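Local coordinates for BCL-2 protein (Schistosoma japonicum, PDB 7JMT) that probably binds BH domains of partner proteins as a member of the Bcl-2 family and, in this structure, holds the inhibitor ABT-737 in a groove, at residues Q57-F62 and M115-R120; L107-I112 and S161-F166; S12-S17 and I40-V45. All coordinates share one frame; numbering follows the deposited sequence.

Interaction 1. Residues Q57-F62 and M115-R120; sequences QLVGDF and MFAFLR. With N3C (4-{4-[(4'-chlorobiphenyl-2-yl)methyl]piperazin-1-yl}-N-{[4-({(1R)-3-(dimethylamino)-1-[(phenylthio)methyl]propyl}amino)-3-nitrophenyl]sulfonyl}benzamide), chain G.
Helix 48-65 crosses helix 109-127 beneath the ligand groove, and Val-59 meets Ala-117 where they pass, their CA atoms 5.6 Å apart. The short segments approach to 9.6 Å axis to axis at a crossing angle of -76°; the contact is small (183 Å²) and apolar: a valine, an alanine and an aromatic ring, without a hydrogen bond. CG1 of Val-59 lies 3.8 Å from CB of Ala-117 and rests against CD of Arg-120, whereas CG2 turns to CB of Phe-116. Val-59 precedes a Gly-Asp pair, Gly-60 and Asp-61, consistent with the BH3 motif of the family; neither takes part in the packing, although the backbone O of Asp-61 lies beside the ligand's thioether sulfur. One turn along from Leu-58, Phe-62 swings its ring over to helix 109-127, CG anti to the backbone N (chi1 -177°), and CD2 comes within 3.7 Å of Ala-117 CB at an oblique angle. The same ring separates two arms of ABT-737. Its in-plane edge meets the phenylthio group, CD1 to C45 at 3.4 Å, and CE2 reaches C6 of the chlorophenyl ring. Leu-58 CD2 approaches the nitro oxygen O33.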
loop_
_atom_site.group_PDB
_atom_site.type_symbol
_atom_site.label_atom_id
_atom_site.label_comp_id
_atom_site.label_asym_id
_atom_site.label_seq_id
_atom_site.Cartn_x
_atom_site.Cartn_y
_atom_site.Cartn_z
ATOM N N GLN A 57 3.197 12.326 -0.646
ATOM C CA GLN A 57 4.186 13.281 -0.090
ATOM C C GLN A 57 4.949 12.627 1.051
ATOM O O GLN A 57 6.172 12.754 1.088
ATOM C CB GLN A 57 3.474 14.525 0.433
ATOM C CG GLN A 57 4.386 15.627 0.943
ATOM C CD GLN A 57 3.730 16.371 2.077
ATOM O OE1 GLN A 57 3.110 17.410 1.884
ATOM N NE2 GLN A 57 3.843 15.826 3.275
ATOM N N LEU A 58 4.249 11.953 1.948
ATOM C CA LEU A 58 4.869 11.322 3.133
ATOM C C LEU A 58 5.723 10.120 2.728
ATOM O O LEU A 58 6.800 9.973 3.296
ATOM C CB LEU A 58 3.762 10.961 4.126
ATOM C CG LEU A 58 2.971 12.124 4.720
ATOM C CD1 LEU A 58 1.703 11.629 5.395
ATOM C CD2 LEU A 58 3.818 12.918 5.689
ATOM N N VAL A 59 5.268 9.284 1.800
ATOM C CA VAL A 59 5.991 8.046 1.389
ATOM C C VAL A 59 7.282 8.454 0.689
ATOM O O VAL A 59 8.269 7.747 0.846
ATOM C CB VAL A 59 5.120 7.085 0.556
ATOM C CG1 VAL A 59 5.947 6.024 -0.152
ATOM C CG2 VAL A 59 4.044 6.423 1.402
ATOM N N GLY A 60 7.267 9.523 -0.089
ATOM C CA GLY A 60 8.471 10.030 -0.761
ATOM C C GLY A 60 9.512 10.532 0.209
ATOM O O GLY A 60 10.691 10.255 -0.010
ATOM N N ASP A 61 9.104 11.262 1.235
ATOM C CA ASP A 61 10.022 11.758 2.283
ATOM C C ASP A 61 10.578 10.545 3.016
ATOM O O ASP A 61 11.748 10.583 3.402
ATOM C CB ASP A 61 9.330 12.777 3.183
ATOM C CG ASP A 61 9.063 14.122 2.532
ATOM O OD1 ASP A 61 9.422 14.286 1.356
ATOM O OD2 ASP A 61 8.499 14.992 3.210
ATOM N N PHE A 62 9.763 9.524 3.235
ATOM C CA PHE A 62 10.201 8.269 3.879
ATOM C C PHE A 62 11.227 7.566 3.004
ATOM O O PHE A 62 12.209 7.055 3.540
ATOM C CB PHE A 62 9.022 7.334 4.117
ATOM C CG PHE A 62 9.377 6.057 4.830
ATOM C CD1 PHE A 62 9.502 6.016 6.206
ATOM C CD2 PHE A 62 9.591 4.893 4.123
ATOM C CE1 PHE A 62 9.835 4.846 6.863
ATOM C CE2 PHE A 62 9.921 3.727 4.783
ATOM C CZ PHE A 62 10.044 3.701 6.147
ATOM N N MET A 115 4.243 1.232 5.952
ATOM C CA MET A 115 3.537 0.046 5.427
ATOM C C MET A 115 3.186 0.303 3.963
ATOM O O MET A 115 3.446 -0.578 3.147
ATOM C CB MET A 115 2.270 -0.233 6.240
ATOM C CG MET A 115 1.320 -1.256 5.630
ATOM S SD MET A 115 -0.266 -1.320 6.472
ATOM C CE MET A 115 -0.979 0.249 5.989
ATOM N N PHE A 116 2.664 1.475 3.629
ATOM C CA PHE A 116 2.288 1.837 2.246
ATOM C C PHE A 116 3.565 1.864 1.427
ATOM O O PHE A 116 3.541 1.405 0.294
ATOM C CB PHE A 116 1.495 3.144 2.206
ATOM C CG PHE A 116 0.036 3.028 2.560
ATOM C CD1 PHE A 116 -0.870 2.527 1.645
ATOM C CD2 PHE A 116 -0.437 3.450 3.789
ATOM C CE1 PHE A 116 -2.214 2.435 1.962
ATOM C CE2 PHE A 116 -1.781 3.361 4.100
ATOM C CZ PHE A 116 -2.667 2.850 3.188
ATOM N N ALA A 117 4.651 2.361 1.998
ATOM C CA ALA A 117 5.961 2.441 1.328
ATOM C C ALA A 117 6.468 1.047 0.993
ATOM O O ALA A 117 7.017 0.882 -0.093
ATOM C CB ALA A 117 6.929 3.165 2.206
ATOM N N PHE A 118 6.320 0.089 1.889
ATOM C CA PHE A 118 6.755 -1.305 1.656
ATOM C C PHE A 118 5.904 -1.910 0.554
ATOM O O PHE A 118 6.467 -2.529 -0.336
ATOM C CB PHE A 118 6.701 -2.099 2.964
ATOM C CG PHE A 118 7.318 -3.474 2.936
ATOM C CD1 PHE A 118 6.609 -4.573 3.387
ATOM C CD2 PHE A 118 8.612 -3.669 2.485
ATOM C CE1 PHE A 118 7.176 -5.835 3.372
ATOM C CE2 PHE A 118 9.174 -4.934 2.469
ATOM C CZ PHE A 118 8.455 -6.013 2.913
ATOM N N LEU A 119 4.602 -1.682 0.587
ATOM C CA LEU A 119 3.671 -2.203 -0.437
ATOM C C LEU A 119 4.067 -1.597 -1.780
ATOM O O LEU A 119 4.017 -2.316 -2.761
ATOM C CB LEU A 119 2.232 -1.850 -0.047
ATOM C CG LEU A 119 1.119 -2.296 -0.991
ATOM C CD1 LEU A 119 0.974 -3.806 -1.009
ATOM C CD2 LEU A 119 -0.194 -1.638 -0.604
ATOM N N ARG A 120 4.452 -0.327 -1.815
ATOM C CA ARG A 120 4.869 0.336 -3.060
ATOM C C ARG A 120 6.101 -0.372 -3.591
ATOM O O ARG A 120 6.111 -0.674 -4.771
ATOM C CB ARG A 120 5.184 1.807 -2.813
ATOM C CG ARG A 120 5.462 2.621 -4.063
ATOM C CD ARG A 120 5.855 4.042 -3.722
ATOM N NE ARG A 120 6.774 4.597 -4.706
ATOM C CZ ARG A 120 8.068 4.305 -4.825
ATOM N NH1 ARG A 120 8.655 3.426 -4.027
ATOM N NH2 ARG A 120 8.780 4.890 -5.773
HETATM O O34 N3C G . 7.021 12.142 7.138
HETATM N N33 N3C G . 6.528 11.897 8.251
HETATM O O33 N3C G . 5.334 11.748 8.345
HETATM C C33 N3C G . 7.244 11.784 9.455
HETATM C C32 N3C G . 8.409 12.487 9.664
HETATM N N35 N3C G . 8.898 13.216 8.645
HETATM C C36 N3C G . 10.243 13.737 8.591
HETATM C C41 N3C G . 11.305 12.655 8.305
HETATM S S42 N3C G . 10.929 11.507 6.993
HETATM C C43 N3C G . 9.860 10.302 7.515
HETATM C C48 N3C G . 10.000 9.778 8.763
HETATM C C47 N3C G . 9.151 8.790 9.216
HETATM C C46 N3C G . 8.120 8.320 8.422
HETATM C C45 N3C G . 7.962 8.866 7.161
HETATM C C44 N3C G . 8.836 9.848 6.714
HETATM C C37 N3C G . 10.175 14.842 7.532
HETATM C C38 N3C G . 11.220 15.913 7.864
HETATM N N39 N3C G . 10.864 17.221 7.276
HETATM C C40 N3C G . 9.958 17.928 8.217
HETATM C C39 N3C G . 12.108 17.997 7.010
HETATM C C31 N3C G . 9.070 12.372 10.885
HETATM C C30 N3C G . 8.547 11.576 11.891
HETATM C C34 N3C G . 6.718 10.981 10.461
HETATM C C29 N3C G . 7.365 10.873 11.676
HETATM S S28 N3C G . 6.739 9.972 12.831
HETATM O O28 N3C G . 7.221 10.487 14.094
HETATM O O29 N3C G . 5.286 10.011 12.873
HETATM N N27 N3C G . 7.263 8.596 12.506
HETATM C C26 N3C G . 8.568 8.327 12.614
HETATM O O26 N3C G . 9.427 9.106 13.007
HETATM C C23 N3C G . 8.994 6.990 12.137
HETATM C C22 N3C G . 10.332 6.808 11.912
HETATM C C21 N3C G . 10.802 5.606 11.401
HETATM C C24 N3C G . 8.081 6.009 11.765
HETATM C C25 N3C G . 8.566 4.800 11.250
HETATM C C20 N3C G . 9.935 4.575 11.081
HETATM N N17 N3C G . 10.438 3.386 10.543
HETATM C C16 N3C G . 11.897 3.229 10.495
HETATM C C15 N3C G . 12.316 1.803 10.152
HETATM C C18 N3C G . 9.515 2.401 9.987
HETATM C C19 N3C G . 10.118 1.028 9.875
HETATM N N14 N3C G . 11.415 1.149 9.201
HETATM C C13 N3C G . 12.084 -0.113 8.875
HETATM C C12 N3C G . 11.212 -1.340 8.835
HETATM C C11 N3C G . 11.103 -2.102 9.989
HETATM C C10 N3C G . 10.328 -3.249 10.038
HETATM C C9 N3C G . 9.650 -3.654 8.907
HETATM C C8 N3C G . 9.748 -2.898 7.751
HETATM C C7 N3C G . 10.538 -1.741 7.705
HETATM C C4 N3C G . 10.572 -1.064 6.491
HETATM C C3 N3C G . 11.602 -1.216 5.571
HETATM C C2 N3C G . 11.533 -0.560 4.353
HETATM C C5 N3C G . 9.479 -0.288 6.173
HETATM C C6 N3C G . 9.423 0.373 4.968
HETATM C C1 N3C G . 10.446 0.237 4.075
HETATM CL CL1 N3C G . 10.293 1.118 2.550
#

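Interaction 2. Residues L107-I112 and S161-F166. With N3C (4-{4-[(4'-chlorobiphenyl-2-yl)methyl]piperazin-1-yl}-N-{[4-({(1R)-3-(dimethylamino)-1-[(phenylthio)methyl]propyl}amino)-3-nitrophenyl]sulfonyl}benzamide), chain G.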
loop_
_atom_site.group_PDB
_atom_site.type_symbol
_atom_site.label_atom_id
_atom_site.label_comp_id
_atom_site.label_asym_id
_atom_site.label_seq_id
_atom_site.Cartn_x
_atom_site.Cartn_y
_atom_site.Cartn_z
ATOM N N LEU A 107 2.247 2.024 17.042
ATOM C CA LEU A 107 1.241 2.486 16.064
ATOM C C LEU A 107 1.231 4.008 16.056
ATOM O O LEU A 107 0.845 4.591 17.067
ATOM C CB LEU A 107 -0.111 1.860 16.419
ATOM C CG LEU A 107 -1.234 1.938 15.385
ATOM C CD1 LEU A 107 -0.748 1.772 13.957
ATOM C CD2 LEU A 107 -2.293 0.894 15.696
ATOM N N ASN A 108 1.665 4.611 14.956
ATOM C CA ASN A 108 1.719 6.073 14.763
ATOM C C ASN A 108 1.485 6.237 13.268
ATOM O O ASN A 108 1.537 5.232 12.577
ATOM C CB ASN A 108 3.001 6.696 15.326
ATOM C CG ASN A 108 4.273 6.351 14.589
ATOM O OD1 ASN A 108 4.303 5.440 13.778
ATOM N ND2 ASN A 108 5.342 7.068 14.879
ATOM N N TRP A 109 1.184 7.434 12.799
ATOM C CA TRP A 109 0.918 7.695 11.365
ATOM C C TRP A 109 2.176 7.378 10.573
ATOM O O TRP A 109 2.045 6.909 9.454
ATOM C CB TRP A 109 0.404 9.114 11.106
ATOM C CG TRP A 109 -1.078 9.300 11.220
ATOM C CD1 TRP A 109 -1.726 10.214 11.995
ATOM C CD2 TRP A 109 -2.107 8.581 10.514
ATOM N NE1 TRP A 109 -3.078 10.104 11.838
ATOM C CE2 TRP A 109 -3.342 9.112 10.934
ATOM C CE3 TRP A 109 -2.112 7.538 9.584
ATOM C CZ2 TRP A 109 -4.559 8.635 10.454
ATOM C CZ3 TRP A 109 -3.315 7.069 9.110
ATOM C CH2 TRP A 109 -4.521 7.614 9.538
ATOM N N GLY A 110 3.346 7.635 11.134
ATOM C CA GLY A 110 4.630 7.378 10.475
ATOM C C GLY A 110 4.835 5.922 10.174
ATOM O O GLY A 110 5.447 5.641 9.157
ATOM N N ARG A 111 4.428 5.029 11.052
ATOM C CA ARG A 111 4.498 3.570 10.800
ATOM C C ARG A 111 3.525 3.196 9.680
ATOM O O ARG A 111 3.849 2.296 8.924
ATOM C CB ARG A 111 4.248 2.752 12.070
ATOM C CG ARG A 111 5.476 2.111 12.692
ATOM C CD ARG A 111 6.338 3.011 13.544
ATOM N NE ARG A 111 7.496 2.263 14.017
ATOM C CZ ARG A 111 8.601 2.773 14.559
ATOM N NH1 ARG A 111 8.760 4.080 14.706
ATOM N NH2 ARG A 111 9.567 1.957 14.945
ATOM N N ILE A 112 2.351 3.816 9.611
ATOM C CA ILE A 112 1.343 3.560 8.540
ATOM C C ILE A 112 1.955 3.981 7.207
ATOM O O ILE A 112 1.789 3.249 6.246
ATOM C CB ILE A 112 -0.019 4.215 8.851
ATOM C CG1 ILE A 112 -0.702 3.502 10.024
ATOM C CG2 ILE A 112 -0.913 4.254 7.622
ATOM C CD1 ILE A 112 -1.721 4.324 10.770
ATOM N N SER A 161 -8.560 10.224 6.876
ATOM C CA SER A 161 -8.537 11.688 6.660
ATOM C C SER A 161 -7.499 12.334 7.576
ATOM O O SER A 161 -7.145 13.472 7.317
ATOM C CB SER A 161 -9.888 12.288 6.836
ATOM O OG SER A 161 -10.839 11.764 5.932
ATOM N N GLY A 162 -7.057 11.656 8.622
ATOM C CA GLY A 162 -6.050 12.148 9.575
ATOM C C GLY A 162 -4.702 12.387 8.959
ATOM O O GLY A 162 -3.945 13.149 9.542
ATOM N N LEU A 163 -4.382 11.685 7.886
ATOM C CA LEU A 163 -3.100 11.839 7.161
ATOM C C LEU A 163 -3.016 13.226 6.534
ATOM O O LEU A 163 -1.915 13.628 6.251
ATOM C CB LEU A 163 -2.945 10.739 6.109
ATOM C CG LEU A 163 -2.488 9.373 6.610
ATOM C CD1 LEU A 163 -2.885 8.277 5.635
ATOM C CD2 LEU A 163 -0.987 9.346 6.855
ATOM N N ILE A 164 -4.130 13.876 6.232
ATOM C CA ILE A 164 -4.166 15.215 5.576
ATOM C C ILE A 164 -3.595 16.290 6.504
ATOM O O ILE A 164 -3.029 17.240 5.994
ATOM C CB ILE A 164 -5.560 15.565 5.017
ATOM C CG1 ILE A 164 -6.058 14.540 3.995
ATOM C CG2 ILE A 164 -5.564 16.969 4.430
ATOM C CD1 ILE A 164 -7.558 14.490 3.850
ATOM N N GLU A 165 -3.833 16.220 7.802
ATOM C CA GLU A 165 -3.339 17.233 8.769
ATOM C C GLU A 165 -1.928 16.844 9.182
ATOM O O GLU A 165 -1.134 17.739 9.449
ATOM C CB GLU A 165 -4.260 17.345 9.978
ATOM C CG GLU A 165 -3.901 18.485 10.911
ATOM C CD GLU A 165 -4.899 18.741 12.023
ATOM O OE1 GLU A 165 -5.823 17.924 12.192
ATOM O OE2 GLU A 165 -4.749 19.763 12.716
ATOM N N PHE A 166 -1.635 15.553 9.221
ATOM C CA PHE A 166 -0.295 15.068 9.594
ATOM C C PHE A 166 0.706 15.568 8.556
ATOM O O PHE A 166 1.754 16.077 8.950
ATOM C CB PHE A 166 -0.362 13.552 9.752
ATOM C CG PHE A 166 0.903 12.859 10.159
ATOM C CD1 PHE A 166 1.411 13.017 11.433
ATOM C CD2 PHE A 166 1.545 12.004 9.284
ATOM C CE1 PHE A 166 2.564 12.360 11.813
ATOM C CE2 PHE A 166 2.694 11.344 9.667
ATOM C CZ PHE A 166 3.197 11.528 10.930
HETATM O O34 N3C G . 7.021 12.142 7.138
HETATM N N33 N3C G . 6.528 11.897 8.251
HETATM O O33 N3C G . 5.334 11.748 8.345
HETATM C C33 N3C G . 7.244 11.784 9.455
HETATM C C32 N3C G . 8.409 12.487 9.664
HETATM N N35 N3C G . 8.898 13.216 8.645
HETATM C C36 N3C G . 10.243 13.737 8.591
HETATM C C41 N3C G . 11.305 12.655 8.305
HETATM S S42 N3C G . 10.929 11.507 6.993
HETATM C C43 N3C G . 9.860 10.302 7.515
HETATM C C48 N3C G . 10.000 9.778 8.763
HETATM C C47 N3C G . 9.151 8.790 9.216
HETATM C C46 N3C G . 8.120 8.320 8.422
HETATM C C45 N3C G . 7.962 8.866 7.161
HETATM C C44 N3C G . 8.836 9.848 6.714
HETATM C C37 N3C G . 10.175 14.842 7.532
HETATM C C38 N3C G . 11.220 15.913 7.864
HETATM N N39 N3C G . 10.864 17.221 7.276
HETATM C C40 N3C G . 9.958 17.928 8.217
HETATM C C39 N3C G . 12.108 17.997 7.010
HETATM C C31 N3C G . 9.070 12.372 10.885
HETATM C C30 N3C G . 8.547 11.576 11.891
HETATM C C34 N3C G . 6.718 10.981 10.461
HETATM C C29 N3C G . 7.365 10.873 11.676
HETATM S S28 N3C G . 6.739 9.972 12.831
HETATM O O28 N3C G . 7.221 10.487 14.094
HETATM O O29 N3C G . 5.286 10.011 12.873
HETATM N N27 N3C G . 7.263 8.596 12.506
HETATM C C26 N3C G . 8.568 8.327 12.614
HETATM O O26 N3C G . 9.427 9.106 13.007
HETATM C C23 N3C G . 8.994 6.990 12.137
HETATM C C22 N3C G . 10.332 6.808 11.912
HETATM C C21 N3C G . 10.802 5.606 11.401
HETATM C C24 N3C G . 8.081 6.009 11.765
HETATM C C25 N3C G . 8.566 4.800 11.250
HETATM C C20 N3C G . 9.935 4.575 11.081
HETATM N N17 N3C G . 10.438 3.386 10.543
HETATM C C16 N3C G . 11.897 3.229 10.495
HETATM C C15 N3C G . 12.316 1.803 10.152
HETATM C C18 N3C G . 9.515 2.401 9.987
HETATM C C19 N3C G . 10.118 1.028 9.875
HETATM N N14 N3C G . 11.415 1.149 9.201
HETATM C C13 N3C G . 12.084 -0.113 8.875
HETATM C C12 N3C G . 11.212 -1.340 8.835
HETATM C C11 N3C G . 11.103 -2.102 9.989
HETATM C C10 N3C G . 10.328 -3.249 10.038
HETATM C C9 N3C G . 9.650 -3.654 8.907
HETATM C C8 N3C G . 9.748 -2.898 7.751
HETATM C C7 N3C G . 10.538 -1.741 7.705
HETATM C C4 N3C G . 10.572 -1.064 6.491
HETATM C C3 N3C G . 11.602 -1.216 5.571
HETATM C C2 N3C G . 11.533 -0.560 4.353
HETATM C C5 N3C G . 9.479 -0.288 6.173
HETATM C C6 N3C G . 9.423 0.373 4.968
HETATM C C1 N3C G . 10.446 0.237 4.075
HETATM CL CL1 N3C G . 10.293 1.118 2.550
#
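Trp-109 lays one face of its indole on segment 161-166, against Gly-162 and Leu-163, with the Phe-166 ring obliquely on that same side; this is the tightly packed part of the contact. CG of Leu-163 sits over the face, 3.7 Å from the centroid of the six-membered ring, a CH-pi contact 24° off the ring normal. The bare CA of Gly-162 lets the indole close in, with Trp-109 CZ2 3.9 Å from it. NE1 of Trp-109 stands 3.9 Å from Gly-162 O, and no hydrogen bond forms between them. Phe-166 is met differently: CB of Trp-109 lies over the centre of its ring, 3.5 Å from the centroid. The two aromatic rings themselves are oblique, their planes at 39°. CG of Phe-166, anti to the backbone N (chi1 -179°), carries the ring off the helix toward Trp-109 and the ligand.

The side toward the inhibitor is less buried: Phe-166, Asn-108 and Arg-111 are partly exposed and meet the ligand. There the edge of the Phe-166 ring faces the sulfonyl oxygen O29, and Gly-110 leaves room for the acylsulfonamide. Arg-111 lays its guanidinium against the benzamide ring, NH1 3.5 Å from C25. Asn-108 begins the sequence Asn-Trp-Gly-Arg, the BH1 signature of the family, and N-caps the helix: OD1 accepts from Arg-111 N at 2.8 Å, the donor above the carbonyl plane.

Trp-109 also meets Trp-153 of helix 132-155 edge-to-face, while Leu-163 touches Leu-58; helix 163-167 thus packs on both the start of helix 109-127 and helix 48-65.

Interaction 3. Residues S12-S17 and I40-V45; sequences STLCHS and IDLTCV
Ile-40 reaches from the loop onto His-16 of helix 7-25, and its side chain can be followed outward. CB points toward the helix. The branch CG2, anti to the backbone N, lies 4.0 Å from the carbonyl O of Thr-13 and brushes His-16 CB. CG1 takes the other direction and comes against CG and CD2 of the imidazole. At the tip, CD1 stands over the centre of the ring, 3.6 Å from its centroid and only 9° off the normal, a nearly vertical CH-pi contact.

One turn before Ser-17 on the helix, Thr-13 presents its methyl to the loop. This CG2 meets the backbone O of Asp-41 at 3.3 Å and the CG2 methyl of Val-45 at 3.5 Å, while OG1, beside the backbone N (chi1 -64°), hydrogen-bonds to Leu-9 O one turn back in the helix. Thus the hydroxyl is satisfied within the helix and the methyl is left for the loop. Leu-14 spreads its two branches: CD1 packs on CG1 of Val-45, and CD2 meets Leu-42 CD1 at 3.7 Å, the two leucines crossing at about a right angle. The other methyl of Leu-42, CD2, faces Ser-17 OG. No hydrogen bond joins the segments; Thr-43 OG1 instead donates to OD1 of Asp-41, the residue before the 3-10 turn 42-44. That turn carries Cys-44, which has been seen in an interchain disulfide.

The loop runs from helix 31-34 to helix 48-65 over helix 7-25; Leu-14, Ser-17 and Leu-42 all touch Ile-52 of helix 48-65, and His-16 touches Leu-35.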
loop_
_atom_site.group_PDB
_atom_site.type_symbol
_atom_site.label_atom_id
_atom_site.label_comp_id
_atom_site.label_asym_id
_atom_site.label_seq_id
_atom_site.Cartn_x
_atom_site.Cartn_y
_atom_site.Cartn_z
ATOM N N SER A 12 -8.712 -0.602 0.556
ATOM C CA SER A 12 -8.372 -1.211 -0.745
ATOM C C SER A 12 -8.435 -0.147 -1.829
ATOM O O SER A 12 -7.520 -0.084 -2.634
ATOM C CB SER A 12 -9.304 -2.337 -1.042
ATOM O OG SER A 12 -8.740 -3.238 -1.974
ATOM N N THR A 13 -9.476 0.663 -1.842
ATOM C CA THR A 13 -9.641 1.771 -2.793
ATOM C C THR A 13 -8.464 2.719 -2.680
ATOM O O THR A 13 -8.092 3.222 -3.683
ATOM C CB THR A 13 -10.966 2.478 -2.543
ATOM O OG1 THR A 13 -11.997 1.535 -2.822
ATOM C CG2 THR A 13 -11.163 3.719 -3.376
ATOM N N LEU A 14 -7.996 3.020 -1.480
ATOM C CA LEU A 14 -6.880 3.975 -1.244
ATOM C C LEU A 14 -5.569 3.277 -1.563
ATOM O O LEU A 14 -4.638 3.978 -1.810
ATOM C CB LEU A 14 -6.869 4.505 0.199
ATOM C CG LEU A 14 -7.865 5.590 0.587
ATOM C CD1 LEU A 14 -8.008 5.644 2.100
ATOM C CD2 LEU A 14 -7.459 6.949 0.043
ATOM N N CYS A 15 -5.478 1.959 -1.490
ATOM C CA CYS A 15 -4.223 1.218 -1.721
ATOM C C CYS A 15 -4.025 1.180 -3.219
ATOM O O CYS A 15 -2.925 1.398 -3.632
ATOM C CB CYS A 15 -4.245 -0.179 -1.116
ATOM S SG CYS A 15 -3.934 -0.285 0.657
ATOM N N HIS A 16 -5.081 0.961 -3.991
ATOM C CA HIS A 16 -5.036 0.872 -5.469
ATOM C C HIS A 16 -4.693 2.217 -6.099
ATOM O O HIS A 16 -3.960 2.194 -7.060
ATOM C CB HIS A 16 -6.385 0.339 -5.943
ATOM C CG HIS A 16 -6.383 -0.246 -7.309
ATOM N ND1 HIS A 16 -6.284 -1.600 -7.524
ATOM C CD2 HIS A 16 -6.492 0.327 -8.522
ATOM C CE1 HIS A 16 -6.311 -1.838 -8.816
ATOM N NE2 HIS A 16 -6.436 -0.670 -9.449
ATOM N N SER A 17 -5.267 3.323 -5.644
ATOM C CA SER A 17 -5.020 4.695 -6.167
ATOM C C SER A 17 -3.620 5.215 -5.840
ATOM O O SER A 17 -3.135 5.995 -6.619
ATOM C CB SER A 17 -6.079 5.656 -5.731
ATOM O OG SER A 17 -5.981 6.868 -6.450
ATOM N N ILE A 40 -12.774 0.438 -9.093
ATOM C CA ILE A 40 -12.161 1.241 -7.998
ATOM C C ILE A 40 -12.592 2.698 -8.167
ATOM O O ILE A 40 -12.312 3.255 -9.226
ATOM C CB ILE A 40 -10.628 1.063 -7.972
ATOM C CG1 ILE A 40 -10.241 -0.366 -7.578
ATOM C CG2 ILE A 40 -9.963 2.089 -7.062
ATOM C CD1 ILE A 40 -9.913 -1.262 -8.741
ATOM N N ASP A 41 -13.243 3.285 -7.161
ATOM C CA ASP A 41 -13.704 4.692 -7.173
ATOM C C ASP A 41 -13.202 5.362 -5.901
ATOM O O ASP A 41 -13.755 5.054 -4.856
ATOM C CB ASP A 41 -15.230 4.710 -7.255
ATOM C CG ASP A 41 -15.885 6.065 -7.432
ATOM O OD1 ASP A 41 -15.282 6.931 -8.082
ATOM O OD2 ASP A 41 -17.012 6.226 -6.933
ATOM N N LEU A 42 -12.274 6.309 -6.003
ATOM C CA LEU A 42 -11.717 7.043 -4.847
ATOM C C LEU A 42 -12.826 7.904 -4.259
ATOM O O LEU A 42 -12.726 8.240 -3.082
ATOM C CB LEU A 42 -10.503 7.847 -5.310
ATOM C CG LEU A 42 -9.629 8.464 -4.223
ATOM C CD1 LEU A 42 -9.086 7.412 -3.270
ATOM C CD2 LEU A 42 -8.491 9.251 -4.847
ATOM N N THR A 43 -13.858 8.219 -5.035
ATOM C CA THR A 43 -15.002 9.073 -4.637
ATOM C C THR A 43 -15.743 8.433 -3.463
ATOM O O THR A 43 -16.327 9.187 -2.693
ATOM C CB THR A 43 -15.839 9.360 -5.888
ATOM O OG1 THR A 43 -14.929 9.507 -6.974
ATOM C CG2 THR A 43 -16.704 10.593 -5.769
ATOM N N CYS A 44 -15.749 7.108 -3.336
ATOM C CA CYS A 44 -16.346 6.373 -2.186
ATOM C C CYS A 44 -15.646 6.752 -0.889
ATOM O O CYS A 44 -16.339 6.841 0.122
ATOM C CB CYS A 44 -16.150 4.868 -2.301
ATOM S SG CYS A 44 -17.226 4.047 -3.499
ATOM N N VAL A 45 -14.325 6.926 -0.915
ATOM C CA VAL A 45 -13.518 7.234 0.298
ATOM C C VAL A 45 -13.712 8.705 0.642
ATOM O O VAL A 45 -13.541 9.531 -0.244
ATOM C CB VAL A 45 -12.030 6.883 0.127
ATOM C CG1 VAL A 45 -11.248 7.087 1.413
ATOM C CG2 VAL A 45 -11.850 5.471 -0.393
#

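In the fold
Interactions 1 and 2 share helix 109-127 and the inhibitor, and they touch through Leu-58, whose CD1 packs against Leu-163 and Phe-166. Interaction 1 is the more central, a small apolar helix crossing about 8 Å from the centre of the chain. In interaction 2 aromatic faces make the contact, an N-cap bond within 107-112 accompanies it, and polar groups line its ligand side. Interaction 3 lies farther from the groove, its centre about 17 Å from the centre of each of the others; it holds a partly exposed loop on helix 7-25 with methyl groups and one imidazole face. It still reaches interaction 1 through Cys-15, whose SG lies against the ring of Phe-116, but does not touch interaction 2.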